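Local coordinates for transcription initiation factor IIB (Methanocaldococcus vulcanius, PDB 5O9I), which is the mini-intein of a transcription factor IIB precursor, a HINT-fold domain that probably excises itself by protein splicing, at residues I13-K17 against G18-V22. Residues are numbered along the deposited sequence; the frame is centred on the assembly and turned at random.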
loop_
_atom_site.group_PDB
_atom_site.type_symbol
_atom_site.label_atom_id
_atom_site.label_comp_id
_atom_site.label_asym_id
_atom_site.label_seq_id
_atom_site.Cartn_x
_atom_site.Cartn_y
_atom_site.Cartn_z
ATOM N N ILE A 13 -5.471 7.705 1.281
ATOM C CA ILE A 13 -5.614 9.097 1.577
ATOM C C ILE A 13 -4.596 9.764 0.687
ATOM O O ILE A 13 -3.419 9.433 0.749
ATOM C CB ILE A 13 -5.331 9.339 3.053
ATOM C CG1 ILE A 13 -6.281 8.445 3.898
ATOM C CG2 ILE A 13 -5.479 10.806 3.294
ATOM C CD1 ILE A 13 -6.117 8.472 5.401
ATOM N N ILE A 14 -5.031 10.700 -0.130
ATOM C CA ILE A 14 -4.083 11.459 -0.921
ATOM C C ILE A 14 -4.279 12.927 -0.701
ATOM O O ILE A 14 -5.329 13.346 -0.208
ATOM C CB ILE A 14 -4.225 11.125 -2.387
ATOM C CG1 ILE A 14 -5.523 11.704 -2.935
ATOM C CG2 ILE A 14 -4.136 9.604 -2.618
ATOM C CD1 ILE A 14 -5.762 11.412 -4.420
ATOM N N LYS A 15 -3.270 13.697 -1.055
ATOM C CA LYS A 15 -3.436 15.123 -1.289
ATOM C C LYS A 15 -3.196 15.513 -2.786
ATOM O O LYS A 15 -2.098 15.336 -3.325
ATOM C CB LYS A 15 -2.462 15.825 -0.418
ATOM C CG LYS A 15 -2.783 17.267 -0.181
ATOM C CD LYS A 15 -2.523 17.617 1.291
ATOM C CE LYS A 15 -1.065 17.552 1.673
ATOM N NZ LYS A 15 -0.350 18.735 1.101
ATOM N N GLU A 16 -4.244 16.014 -3.442
ATOM C CA GLU A 16 -4.211 16.395 -4.864
ATOM C C GLU A 16 -4.341 17.895 -5.043
ATOM O O GLU A 16 -5.363 18.465 -4.718
ATOM C CB GLU A 16 -5.321 15.689 -5.621
ATOM C CG GLU A 16 -5.096 15.710 -7.115
ATOM C CD GLU A 16 -6.259 15.194 -7.914
ATOM O OE1 GLU A 16 -6.971 14.329 -7.358
ATOM O OE2 GLU A 16 -6.435 15.645 -9.086
ATOM N N LYS A 17 -3.295 18.521 -5.585
ATOM C CA LYS A 17 -3.184 19.997 -5.697
ATOM C C LYS A 17 -3.497 20.702 -4.378
ATOM O O LYS A 17 -3.987 21.836 -4.364
ATOM C CB LYS A 17 -4.029 20.586 -6.863
ATOM C CG LYS A 17 -4.271 19.635 -8.035
ATOM C CD LYS A 17 -4.797 20.316 -9.305
ATOM C CE LYS A 17 -4.627 19.423 -10.528
ATOM N NZ LYS A 17 -4.574 20.194 -11.818
ATOM N N GLY A 18 -3.182 20.027 -3.277
ATOM C CA GLY A 18 -3.333 20.589 -1.940
ATOM C C GLY A 18 -4.562 20.188 -1.151
ATOM O O GLY A 18 -4.709 20.616 -0.034
ATOM N N GLU A 19 -5.458 19.384 -1.718
ATOM C CA GLU A 19 -6.682 19.006 -0.996
ATOM C C GLU A 19 -6.687 17.518 -0.683
ATOM O O GLU A 19 -6.346 16.660 -1.505
ATOM C CB GLU A 19 -7.969 19.402 -1.751
ATOM C CG GLU A 19 -7.983 19.070 -3.220
ATOM C CD GLU A 19 -9.347 19.257 -3.893
ATOM O OE1 GLU A 19 -10.374 19.454 -3.163
ATOM O OE2 GLU A 19 -9.365 19.242 -5.167
ATOM N N ILE A 20 -7.174 17.203 0.492
ATOM C CA ILE A 20 -7.143 15.856 0.938
ATOM C C ILE A 20 -8.402 15.156 0.523
ATOM O O ILE A 20 -9.500 15.727 0.574
ATOM C CB ILE A 20 -6.916 15.816 2.455
ATOM C CG1 ILE A 20 -5.477 16.233 2.668
ATOM C CG2 ILE A 20 -7.022 14.402 2.990
ATOM C CD1 ILE A 20 -5.171 16.769 4.016
ATOM N N LYS A 21 -8.237 13.908 0.133
ATOM C CA LYS A 21 -9.380 13.070 -0.058
ATOM C C LYS A 21 -9.063 11.633 0.058
ATOM O O LYS A 21 -7.909 11.229 0.002
ATOM C CB LYS A 21 -9.936 13.322 -1.425
ATOM C CG LYS A 21 -8.912 13.204 -2.542
ATOM C CD LYS A 21 -9.498 13.484 -3.896
ATOM C CE LYS A 21 -8.733 14.600 -4.619
ATOM N NZ LYS A 21 -9.038 15.944 -4.049
ATOM N N VAL A 22 -10.125 10.856 0.200
ATOM C CA VAL A 22 -10.069 9.417 0.226
ATOM C C VAL A 22 -10.668 8.890 -1.059
ATOM O O VAL A 22 -11.793 9.182 -1.365
ATOM C CB VAL A 22 -10.825 8.887 1.452
ATOM C CG1 VAL A 22 -10.663 7.369 1.590
ATOM C CG2 VAL A 22 -10.332 9.613 2.709
#
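K21 reaches diagonally over the hairpin from I14 to E16, touching both with successive parts of its chain. Its CG lies 3.7 Å from CG1 of I14. Bends about the CG-CD and CD-CE bonds then bring its CE to 3.3 Å from OE1 of E16. The ammonium instead turns to its own strand, where NZ makes a salt bridge of 3.5 Å with OE2 of E19; the charge of E16 is near but beyond bridging distance. Cutting K21 back to an alanine would probably leave the E19 carboxylate without its mate and uncover CG1 of I14. Across the other face, the bent chain of K15 lays CD against I20 CG1 at 3.5 Å, while the CG2 methyls of I13 and I20 meet at 3.9 Å. With chi1 at -71°, I20 sets CG1 beside its backbone N, where it meets K15, and CG2 anti to that N, where it meets I13.

Both sets of side chains are positioned by the backbone ladder. I14 and K21 form a hydrogen-bonded pair, with I14 N to K21 O at 2.9 Å and nearly straight, and K21 N returning to I14 O. E16 and E19 pair likewise, but E19 N approaches E16 O from 65° above the carbonyl plane, a donor well off the carbonyl's lone pairs in the bond that closes the turn. G18, at phi 100°, holds a backbone conformation in which a side chain would clash with the preceding carbonyl. On its far side, strand 11-16 is flanked by strand 53-58, whose V55 touches I14, whereas strand 19-24 is the sheet's outermost strand within this chain. Four residues, E16 to E19, thus make a type I' turn, the two-residue loop K17-G18 joining the strands of an antiparallel beta hairpin, here at the surface of the intein's HINT fold.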